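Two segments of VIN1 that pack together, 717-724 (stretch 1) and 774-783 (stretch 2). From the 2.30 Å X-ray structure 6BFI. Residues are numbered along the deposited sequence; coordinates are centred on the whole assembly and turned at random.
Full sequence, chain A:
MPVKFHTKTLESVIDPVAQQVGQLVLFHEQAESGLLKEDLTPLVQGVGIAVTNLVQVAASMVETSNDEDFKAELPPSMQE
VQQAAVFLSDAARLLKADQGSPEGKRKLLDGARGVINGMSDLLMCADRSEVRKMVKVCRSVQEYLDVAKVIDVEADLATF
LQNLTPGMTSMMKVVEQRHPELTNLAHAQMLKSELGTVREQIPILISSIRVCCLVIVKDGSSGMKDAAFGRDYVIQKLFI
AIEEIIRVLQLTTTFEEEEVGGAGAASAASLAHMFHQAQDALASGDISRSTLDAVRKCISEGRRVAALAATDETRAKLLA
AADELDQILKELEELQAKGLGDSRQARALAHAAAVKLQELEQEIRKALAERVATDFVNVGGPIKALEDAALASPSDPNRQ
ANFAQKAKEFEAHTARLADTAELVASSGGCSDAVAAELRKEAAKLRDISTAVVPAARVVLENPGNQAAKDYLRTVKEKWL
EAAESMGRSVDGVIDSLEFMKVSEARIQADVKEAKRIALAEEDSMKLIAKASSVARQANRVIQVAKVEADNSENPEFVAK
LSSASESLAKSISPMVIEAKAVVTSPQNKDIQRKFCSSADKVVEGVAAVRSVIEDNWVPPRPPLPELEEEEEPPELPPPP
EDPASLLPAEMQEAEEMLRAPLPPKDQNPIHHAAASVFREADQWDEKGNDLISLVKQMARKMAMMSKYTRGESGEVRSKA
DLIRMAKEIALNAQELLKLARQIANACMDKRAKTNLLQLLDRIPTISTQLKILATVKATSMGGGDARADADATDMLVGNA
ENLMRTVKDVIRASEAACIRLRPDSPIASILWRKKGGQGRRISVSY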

# COMPACT_ATOMS: atom_id res chain seq x y z
N ARG A 717 -38.06 -18.98 -5.97
CA ARG A 717 -37.52 -17.95 -6.85
C ARG A 717 -36.02 -17.75 -6.59
O ARG A 717 -35.45 -18.34 -5.68
CB ARG A 717 -38.27 -16.64 -6.66
N SER A 718 -35.40 -16.90 -7.41
CA SER A 718 -33.97 -16.64 -7.31
C SER A 718 -33.62 -15.70 -6.16
O SER A 718 -32.43 -15.57 -5.83
CB SER A 718 -33.45 -16.06 -8.62
OG SER A 718 -33.83 -16.88 -9.72
N LYS A 719 -34.61 -15.05 -5.55
CA LYS A 719 -34.32 -14.06 -4.51
C LYS A 719 -33.80 -14.73 -3.25
O LYS A 719 -32.76 -14.33 -2.71
CB LYS A 719 -35.58 -13.25 -4.22
CG LYS A 719 -36.20 -12.65 -5.47
CD LYS A 719 -37.68 -12.37 -5.29
CE LYS A 719 -38.34 -12.03 -6.62
NZ LYS A 719 -37.69 -10.85 -7.26
N ALA A 720 -34.51 -15.75 -2.76
CA ALA A 720 -34.07 -16.45 -1.56
C ALA A 720 -32.72 -17.11 -1.77
O ALA A 720 -31.87 -17.12 -0.87
CB ALA A 720 -35.11 -17.48 -1.13
N ASP A 721 -32.50 -17.68 -2.96
CA ASP A 721 -31.21 -18.27 -3.27
C ASP A 721 -30.11 -17.21 -3.30
O ASP A 721 -28.98 -17.47 -2.88
CB ASP A 721 -31.28 -19.01 -4.61
CG ASP A 721 -32.25 -20.18 -4.58
OD1 ASP A 721 -32.43 -20.77 -3.50
OD2 ASP A 721 -32.83 -20.50 -5.64
N LEU A 722 -30.44 -16.00 -3.76
CA LEU A 722 -29.47 -14.92 -3.77
C LEU A 722 -29.09 -14.50 -2.35
O LEU A 722 -27.90 -14.38 -2.02
CB LEU A 722 -30.01 -13.73 -4.56
CG LEU A 722 -29.21 -12.43 -4.50
CD1 LEU A 722 -27.74 -12.65 -4.85
CD2 LEU A 722 -29.82 -11.37 -5.41
N ILE A 723 -30.09 -14.28 -1.50
CA ILE A 723 -29.82 -13.84 -0.13
C ILE A 723 -29.06 -14.91 0.64
O ILE A 723 -28.02 -14.64 1.26
CB ILE A 723 -31.13 -13.45 0.57
CG1 ILE A 723 -31.81 -12.29 -0.17
CG2 ILE A 723 -30.88 -13.11 2.03
CD1 ILE A 723 -33.16 -11.90 0.40
N ARG A 724 -29.58 -16.14 0.62
CA ARG A 724 -28.93 -17.24 1.32
C ARG A 724 -27.51 -17.45 0.81
O ARG A 724 -26.58 -17.69 1.60
CB ARG A 724 -29.75 -18.52 1.15
CG ARG A 724 -29.09 -19.77 1.70
CD ARG A 724 -29.96 -20.99 1.45
NE ARG A 724 -30.30 -21.13 0.03
CZ ARG A 724 -29.53 -21.74 -0.86
NH1 ARG A 724 -28.36 -22.25 -0.49
NH2 ARG A 724 -29.92 -21.82 -2.13
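Stretch 2 (774-783) ATVKATSMGG

Stretch 2 lies on stretch 1 as the last turn of an antiparallel helix and the loop that follows it, joined by close apolar packing around small alanines, with no hydrogen bond between the two segments. Residues 774-778 are helical, the tail of a helix that begins earlier in the chain, and T779 is the first residue to leave helical angles. Their axis runs at 176° to that of helix 718-724 and comes within 8.8 Å of it. The helices are antiparallel, and the register shows the end of stretch 2's helix against the N-terminal part of the other: the CA of K719 lies 4.8 Å from the CA of A778, and one turn along, the CA of I723 lies 5.7 Å from the CA of T775.

The closest backbone approach is at an alanine, A778. A774 and A778, four residues apart, both point toward stretch 1, and L722 spans them: its CD1 is 4.1 Å from CB of A774 and its CD2 is 4.0 Å from CB of A778. The same leucine CD2 rests 3.7 Å from CG of K777, using the aliphatic part of that lysine, whose end leads away. The CA-to-CB bond of I723 points sideways to stretch 2, but the end of its side chain comes nearer, and chi1 in m puts CG1 3.8 Å from CB of A778. That methyl is therefore shared by I723, L722 and K719, whose own CB is 3.9 Å from it. T775 takes a lesser part, with OG1 4.2 Å from CG2 of I723.

Past A778 the chain leaves the helix in a turn. OG of S780 bonds to O of K777 at 3.0 Å, and N of M781 bonds to the same oxygen, also at 3.0 Å, while OG1 of T779 bonds to O of V776 at 2.9 Å. T779 and S780 point away from stretch 1, and M781, at phi/psi -71/152, points back toward it. Its long side chain, p, t, t, carries CE to 3.7 Å from CB of S718, 3.7 Å from CG of K719 and 4.3 Å from CD2 of L722.

K719 takes part in the packing: chi2 and chi3 are t, and a last bend at chi4 (m) sets NZ by the loop. NZ comes within 2.5 Å of O of M781, but the angle is poor and the pair is not a hydrogen bond. At G782 a CB would fall 2.9 Å from NZ of K719, a clash, although the backbone angles of 82/62 already call for glycine by themselves.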

# COMPACT_ATOMS: atom_id res chain seq x y z
N ALA A 774 -26.85 -7.62 -1.65
CA ALA A 774 -27.60 -8.74 -2.20
C ALA A 774 -29.05 -8.71 -1.74
O ALA A 774 -29.96 -9.05 -2.50
CB ALA A 774 -26.93 -10.06 -1.82
N THR A 775 -29.28 -8.33 -0.48
CA THR A 775 -30.66 -8.19 -0.01
C THR A 775 -31.38 -7.08 -0.76
O THR A 775 -32.58 -7.20 -1.05
CB THR A 775 -30.68 -7.92 1.50
OG1 THR A 775 -30.01 -8.98 2.18
CG2 THR A 775 -32.11 -7.82 2.01
N VAL A 776 -30.68 -6.00 -1.10
CA VAL A 776 -31.29 -4.92 -1.87
C VAL A 776 -31.58 -5.38 -3.29
O VAL A 776 -32.64 -5.08 -3.85
CB VAL A 776 -30.40 -3.67 -1.84
CG1 VAL A 776 -30.96 -2.59 -2.75
CG2 VAL A 776 -30.27 -3.15 -0.43
N LYS A 777 -30.65 -6.12 -3.90
CA LYS A 777 -30.84 -6.60 -5.26
C LYS A 777 -32.00 -7.59 -5.35
O LYS A 777 -32.77 -7.57 -6.32
CB LYS A 777 -29.55 -7.24 -5.78
CG LYS A 777 -29.70 -8.02 -7.08
CD LYS A 777 -30.10 -7.12 -8.23
CE LYS A 777 -30.27 -7.92 -9.51
NZ LYS A 777 -30.66 -7.05 -10.66
N ALA A 778 -32.14 -8.45 -4.34
CA ALA A 778 -33.21 -9.44 -4.36
C ALA A 778 -34.59 -8.80 -4.30
O ALA A 778 -35.55 -9.34 -4.87
CB ALA A 778 -33.03 -10.42 -3.20
N THR A 779 -34.72 -7.66 -3.63
CA THR A 779 -36.00 -6.98 -3.49
C THR A 779 -36.29 -6.02 -4.64
O THR A 779 -37.29 -5.30 -4.59
CB THR A 779 -36.05 -6.22 -2.16
OG1 THR A 779 -34.99 -5.25 -2.13
CG2 THR A 779 -35.88 -7.18 -1.00
N SER A 780 -35.45 -6.00 -5.67
CA SER A 780 -35.65 -5.14 -6.83
C SER A 780 -35.75 -5.90 -8.14
O SER A 780 -36.48 -5.47 -9.03
CB SER A 780 -34.52 -4.10 -6.93
OG SER A 780 -33.27 -4.74 -7.08
N MET A 781 -35.02 -7.01 -8.29
CA MET A 781 -35.12 -7.78 -9.52
C MET A 781 -36.47 -8.48 -9.60
O MET A 781 -37.09 -8.80 -8.58
CB MET A 781 -33.99 -8.81 -9.60
CG MET A 781 -34.12 -9.98 -8.65
SD MET A 781 -32.82 -11.21 -8.91
CE MET A 781 -33.27 -12.44 -7.69
N GLY A 782 -36.93 -8.71 -10.82
CA GLY A 782 -38.23 -9.30 -11.04
C GLY A 782 -39.35 -8.28 -10.95
O GLY A 782 -40.22 -8.37 -10.08
N GLY A 783 -39.32 -7.29 -11.84
CA GLY A 783 -40.33 -6.26 -11.88
C GLY A 783 -39.97 -5.05 -11.04
O GLY A 783 -38.99 -5.03 -10.29